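Local coordinates for protein globin (Chloroflexus aurantiacus, PDB 5D1V) that binds heme and, as a group II truncated hemoglobin, probably binds and carries oxygen, at residues 13-24 with 45-56. Numbering follows the deposited sequence.
With HEM (protoporphyrin IX containing Fe), chain C.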
# COMPACT_ATOMS: atom_id res chain seq x y z
N GLU A 13 -15.25 -7.00 -19.68
CA GLU A 13 -16.33 -6.32 -18.93
C GLU A 13 -16.59 -6.96 -17.58
O GLU A 13 -16.75 -6.29 -16.55
CB GLU A 13 -17.62 -6.33 -19.74
CG GLU A 13 -18.79 -5.65 -19.05
CD GLU A 13 -20.00 -5.46 -19.95
OE1 GLU A 13 -20.08 -6.13 -20.99
OE2 GLU A 13 -20.87 -4.63 -19.60
N ALA A 14 -16.67 -8.27 -17.58
CA ALA A 14 -16.96 -9.01 -16.37
C ALA A 14 -15.95 -8.68 -15.26
O ALA A 14 -16.32 -8.53 -14.10
CB ALA A 14 -16.97 -10.47 -16.66
N THR A 15 -14.69 -8.50 -15.61
CA THR A 15 -13.65 -8.21 -14.63
C THR A 15 -13.82 -6.79 -14.09
O THR A 15 -13.69 -6.56 -12.89
CB THR A 15 -12.28 -8.41 -15.24
OG1 THR A 15 -12.19 -9.77 -15.70
CG2 THR A 15 -11.17 -8.17 -14.23
N PHE A 16 -14.12 -5.85 -14.96
CA PHE A 16 -14.33 -4.47 -14.51
C PHE A 16 -15.55 -4.36 -13.58
O PHE A 16 -15.56 -3.54 -12.65
CB PHE A 16 -14.45 -3.56 -15.71
CG PHE A 16 -13.11 -3.29 -16.36
CD1 PHE A 16 -12.25 -2.34 -15.83
CD2 PHE A 16 -12.70 -4.03 -17.43
CE1 PHE A 16 -11.01 -2.13 -16.40
CE2 PHE A 16 -11.47 -3.83 -18.00
CZ PHE A 16 -10.62 -2.88 -17.49
N ARG A 17 -16.54 -5.22 -13.79
CA ARG A 17 -17.72 -5.21 -12.92
C ARG A 17 -17.28 -5.63 -11.52
O ARG A 17 -17.65 -4.98 -10.52
CB ARG A 17 -18.83 -6.12 -13.45
CG ARG A 17 -19.63 -5.52 -14.59
CD ARG A 17 -20.80 -6.42 -14.96
NE ARG A 17 -21.52 -5.97 -16.16
CZ ARG A 17 -22.50 -5.07 -16.17
NH1 ARG A 17 -22.90 -4.52 -15.03
NH2 ARG A 17 -23.08 -4.72 -17.31
N ARG A 18 -16.44 -6.67 -11.44
CA ARG A 18 -15.93 -7.15 -10.15
C ARG A 18 -15.09 -6.05 -9.45
O ARG A 18 -15.25 -5.81 -8.25
CB ARG A 18 -15.07 -8.42 -10.29
CG ARG A 18 -15.83 -9.62 -10.86
CD ARG A 18 -15.13 -10.95 -10.56
NE ARG A 18 -13.76 -10.99 -11.05
CZ ARG A 18 -13.42 -11.28 -12.30
NH1 ARG A 18 -14.35 -11.55 -13.21
NH2 ARG A 18 -12.14 -11.30 -12.64
N ILE A 19 -14.21 -5.41 -10.21
CA ILE A 19 -13.35 -4.35 -9.69
C ILE A 19 -14.21 -3.25 -9.08
O ILE A 19 -13.99 -2.84 -7.96
CB ILE A 19 -12.43 -3.79 -10.79
CG1 ILE A 19 -11.37 -4.81 -11.19
CG2 ILE A 19 -11.73 -2.54 -10.32
CD1 ILE A 19 -10.58 -4.42 -12.45
N VAL A 20 -15.18 -2.76 -9.84
CA VAL A 20 -15.94 -1.56 -9.43
C VAL A 20 -16.88 -1.91 -8.28
O VAL A 20 -17.06 -1.09 -7.39
CB VAL A 20 -16.71 -0.96 -10.63
CG1 VAL A 20 -17.63 0.15 -10.17
CG2 VAL A 20 -15.75 -0.44 -11.68
N ASP A 21 -17.45 -3.11 -8.28
CA ASP A 21 -18.28 -3.55 -7.15
C ASP A 21 -17.46 -3.49 -5.84
O ASP A 21 -17.95 -3.04 -4.81
CB ASP A 21 -18.82 -4.98 -7.34
CG ASP A 21 -19.99 -5.07 -8.32
OD1 ASP A 21 -20.47 -4.05 -8.85
OD2 ASP A 21 -20.44 -6.21 -8.55
N ILE A 22 -16.24 -3.98 -5.88
CA ILE A 22 -15.43 -4.09 -4.67
C ILE A 22 -15.03 -2.69 -4.23
O ILE A 22 -15.06 -2.34 -3.04
CB ILE A 22 -14.24 -5.01 -4.91
CG1 ILE A 22 -14.72 -6.45 -5.07
CG2 ILE A 22 -13.26 -4.96 -3.74
CD1 ILE A 22 -13.64 -7.38 -5.63
N PHE A 23 -14.66 -1.87 -5.20
CA PHE A 23 -14.21 -0.51 -4.95
C PHE A 23 -15.36 0.26 -4.31
O PHE A 23 -15.18 0.88 -3.27
CB PHE A 23 -13.73 0.15 -6.24
CG PHE A 23 -13.44 1.60 -6.10
CD1 PHE A 23 -12.29 2.01 -5.45
CD2 PHE A 23 -14.30 2.56 -6.59
CE1 PHE A 23 -11.99 3.34 -5.31
CE2 PHE A 23 -14.01 3.92 -6.44
CZ PHE A 23 -12.85 4.30 -5.79
N TYR A 24 -16.54 0.21 -4.91
CA TYR A 24 -17.66 1.00 -4.40
C TYR A 24 -18.14 0.53 -3.03
O TYR A 24 -18.56 1.34 -2.21
CB TYR A 24 -18.80 1.01 -5.42
CG TYR A 24 -18.81 2.30 -6.20
CD1 TYR A 24 -17.95 2.51 -7.26
CD2 TYR A 24 -19.65 3.33 -5.83
CE1 TYR A 24 -17.93 3.70 -7.95
CE2 TYR A 24 -19.65 4.52 -6.51
CZ TYR A 24 -18.78 4.72 -7.57
OH TYR A 24 -18.80 5.91 -8.24
N LYS A 45 -21.41 4.98 -10.38
CA LYS A 45 -20.76 3.67 -10.40
C LYS A 45 -20.67 3.13 -11.82
O LYS A 45 -19.60 2.70 -12.24
CB LYS A 45 -21.50 2.69 -9.49
CG LYS A 45 -20.89 1.33 -9.38
CD LYS A 45 -21.77 0.43 -8.48
CE LYS A 45 -21.21 -0.98 -8.46
NZ LYS A 45 -22.25 -2.01 -8.21
N GLU A 46 -21.78 3.20 -12.57
CA GLU A 46 -21.78 2.73 -13.94
C GLU A 46 -20.85 3.58 -14.80
O GLU A 46 -20.12 3.04 -15.64
CB GLU A 46 -23.19 2.73 -14.55
CG GLU A 46 -23.16 2.31 -16.03
CD GLU A 46 -24.51 2.09 -16.66
OE1 GLU A 46 -25.48 2.76 -16.24
OE2 GLU A 46 -24.58 1.25 -17.59
N HIS A 47 -20.84 4.89 -14.57
CA HIS A 47 -19.98 5.78 -15.33
C HIS A 47 -18.53 5.43 -15.07
O HIS A 47 -17.72 5.39 -16.00
CB HIS A 47 -20.24 7.26 -14.99
CG HIS A 47 -21.58 7.74 -15.46
ND1 HIS A 47 -22.25 8.78 -14.86
CD2 HIS A 47 -22.37 7.29 -16.46
CE1 HIS A 47 -23.40 8.96 -15.48
NE2 HIS A 47 -23.50 8.07 -16.45
N GLN A 48 -18.19 5.14 -13.82
CA GLN A 48 -16.80 4.82 -13.54
C GLN A 48 -16.41 3.49 -14.22
O GLN A 48 -15.32 3.38 -14.80
CB GLN A 48 -16.53 4.72 -12.06
CG GLN A 48 -15.02 4.63 -11.80
CD GLN A 48 -14.70 4.22 -10.42
OE1 GLN A 48 -15.24 3.23 -9.93
NE2 GLN A 48 -13.83 4.97 -9.77
N ARG A 49 -17.26 2.47 -14.12
CA ARG A 49 -17.01 1.19 -14.80
C ARG A 49 -16.79 1.40 -16.30
O ARG A 49 -15.81 0.89 -16.84
CB ARG A 49 -18.14 0.19 -14.58
CG ARG A 49 -17.87 -1.16 -15.26
CD ARG A 49 -18.96 -2.16 -15.05
NE ARG A 49 -20.30 -1.57 -15.19
CZ ARG A 49 -21.02 -1.56 -16.30
NH1 ARG A 49 -20.58 -2.13 -17.43
NH2 ARG A 49 -22.20 -0.97 -16.28
N LEU A 50 -17.68 2.15 -16.95
CA LEU A 50 -17.57 2.35 -18.39
C LEU A 50 -16.28 3.09 -18.75
O LEU A 50 -15.63 2.77 -19.75
CB LEU A 50 -18.77 3.10 -18.93
CG LEU A 50 -20.10 2.35 -18.75
CD1 LEU A 50 -21.26 3.22 -19.22
CD2 LEU A 50 -20.13 1.00 -19.44
N PHE A 51 -15.90 4.05 -17.92
CA PHE A 51 -14.65 4.76 -18.14
C PHE A 51 -13.47 3.81 -18.10
O PHE A 51 -12.63 3.82 -19.00
CB PHE A 51 -14.40 5.86 -17.12
CG PHE A 51 -13.00 6.40 -17.22
CD1 PHE A 51 -12.61 7.15 -18.32
CD2 PHE A 51 -12.03 6.03 -16.30
CE1 PHE A 51 -11.30 7.60 -18.46
CE2 PHE A 51 -10.73 6.46 -16.41
CZ PHE A 51 -10.35 7.25 -17.51
N LEU A 52 -13.39 2.99 -17.05
CA LEU A 52 -12.26 2.08 -16.93
C LEU A 52 -12.22 1.13 -18.12
O LEU A 52 -11.15 0.87 -18.70
CB LEU A 52 -12.34 1.30 -15.62
CG LEU A 52 -12.20 2.18 -14.37
CD1 LEU A 52 -12.52 1.37 -13.10
CD2 LEU A 52 -10.82 2.81 -14.28
N MET A 53 -13.38 0.62 -18.48
CA MET A 53 -13.47 -0.30 -19.62
C MET A 53 -12.90 0.34 -20.88
O MET A 53 -12.12 -0.27 -21.62
CB MET A 53 -14.93 -0.71 -19.87
CG MET A 53 -15.47 -1.64 -18.78
SD MET A 53 -17.25 -1.87 -18.90
CE MET A 53 -17.40 -2.47 -20.56
N GLN A 54 -13.28 1.58 -21.12
CA GLN A 54 -12.83 2.32 -22.29
C GLN A 54 -11.35 2.65 -22.24
O GLN A 54 -10.64 2.46 -23.21
CB GLN A 54 -13.63 3.60 -22.43
CG GLN A 54 -13.22 4.46 -23.62
CD GLN A 54 -14.11 5.68 -23.74
OE1 GLN A 54 -15.28 5.58 -24.12
NE2 GLN A 54 -13.57 6.84 -23.38
N TYR A 55 -10.90 3.14 -21.09
CA TYR A 55 -9.51 3.58 -20.97
C TYR A 55 -8.55 2.43 -21.27
O TYR A 55 -7.54 2.62 -21.98
CB TYR A 55 -9.23 4.15 -19.58
CG TYR A 55 -7.81 4.70 -19.49
CD1 TYR A 55 -7.53 6.00 -19.92
CD2 TYR A 55 -6.76 3.92 -19.03
CE1 TYR A 55 -6.24 6.49 -19.88
CE2 TYR A 55 -5.45 4.42 -18.99
CZ TYR A 55 -5.21 5.71 -19.42
OH TYR A 55 -3.94 6.22 -19.40
N PHE A 56 -8.86 1.25 -20.76
CA PHE A 56 -7.97 0.11 -20.88
C PHE A 56 -8.23 -0.71 -22.16
O PHE A 56 -7.68 -1.78 -22.35
CB PHE A 56 -8.09 -0.72 -19.60
CG PHE A 56 -7.45 -0.06 -18.44
CD1 PHE A 56 -6.06 0.06 -18.37
CD2 PHE A 56 -8.22 0.51 -17.44
CE1 PHE A 56 -5.47 0.72 -17.30
CE2 PHE A 56 -7.62 1.16 -16.37
CZ PHE A 56 -6.22 1.27 -16.31
CHA HEM C . -16.50 10.36 -10.47
CHB HEM C . -12.49 8.17 -12.12
CHC HEM C . -10.02 9.87 -8.27
CHD HEM C . -14.28 10.96 -6.22
C1A HEM C . -15.63 9.67 -11.27
C2A HEM C . -15.91 9.19 -12.61
C3A HEM C . -14.79 8.60 -13.07
C4A HEM C . -13.77 8.68 -12.03
CMA HEM C . -14.51 7.89 -14.43
CAA HEM C . -17.25 9.38 -13.34
CBA HEM C . -17.05 10.53 -14.34
CGA HEM C . -18.40 10.88 -14.95
O1A HEM C . -19.28 11.42 -14.23
O2A HEM C . -18.60 10.65 -16.16
C1B HEM C . -11.47 8.45 -11.23
C2B HEM C . -10.07 8.09 -11.38
C3B HEM C . -9.41 8.59 -10.31
C4B HEM C . -10.35 9.24 -9.45
CMB HEM C . -9.50 7.29 -12.57
CAB HEM C . -7.92 8.51 -9.91
CBB HEM C . -7.14 7.61 -10.51
C1C HEM C . -10.95 10.29 -7.35
C2C HEM C . -10.68 10.77 -6.00
C3C HEM C . -11.89 11.08 -5.47
C4C HEM C . -12.93 10.78 -6.42
CMC HEM C . -9.25 10.92 -5.40
CAC HEM C . -12.19 11.57 -4.05
CBC HEM C . -11.31 11.19 -3.13
C1D HEM C . -15.25 10.96 -7.20
C2D HEM C . -16.64 11.39 -7.05
C3D HEM C . -17.24 11.23 -8.25
C4D HEM C . -16.26 10.69 -9.16
CMD HEM C . -17.26 11.94 -5.76
CAD HEM C . -18.70 11.54 -8.61
CBD HEM C . -19.50 10.25 -8.49
CGD HEM C . -20.93 10.44 -8.87
O1D HEM C . -21.74 9.54 -8.52
O2D HEM C . -21.27 11.48 -9.50
NA HEM C . -14.31 9.35 -10.95
NB HEM C . -11.60 9.15 -10.05
NC HEM C . -12.32 10.34 -7.56
ND HEM C . -15.07 10.55 -8.49
FE HEM C . -13.33 9.83 -9.22
O HOH W 1 -13.89 7.90 -8.44
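Lys-45, Phe-16 and Arg-49 carry the packing of helix 13-24 against helix 45-55, two helices of the truncated globin fold (the B and E helices in globin terms) that run at 135° to each other with axes 9.6 Å apart. The Lys-45 side chain reaches across helix 13-24: CB sits over the centre of the Tyr-24 ring, 3.9 Å from its centroid, as a CH-pi contact, CG touches Val-20 CG1, and the extended chain (chi1 -177°) carries NZ to a salt bridge with Asp-21 OD1 at 2.8 Å, met from above the carboxylate plane. Gln-48 OE1 lies at the Tyr-24 ring edge, 3.4 Å from CE1, buried without a polar partner on the distal side of the heme, where a water binds the iron; Phe-23 also packs on this amide. Without the Tyr-24 ring, as with an alanine here, the Lys-45 methylenes would probably lose the surface they lie on and the Gln-48 amide would be less firmly held. Val-20 is a knob in the hole formed by Lys-45, Gln-48, Arg-49 and Leu-52. Farther along, the Phe-16 ring takes Met-53 CA squarely over one face, 4.2 Å from its centroid, while CD1 meets Leu-52 CB and CZ meets Phe-56 CB; Met-109 of helix 105-119 also packs on Phe-16. On the outer side Arg-49, bent at chi3 (43°), lays its guanidinium flat on that of Arg-17, centres 3.8 Å apart. Glu-13 and Glu-46 probably offset this pairing of like charges: Arg-49 NH2 reaches Glu-46 OE2, and Glu-13 OE2 bridges Arg-17 NH2 at 3.2 Å and Arg-49 NH1 at 3.3 Å.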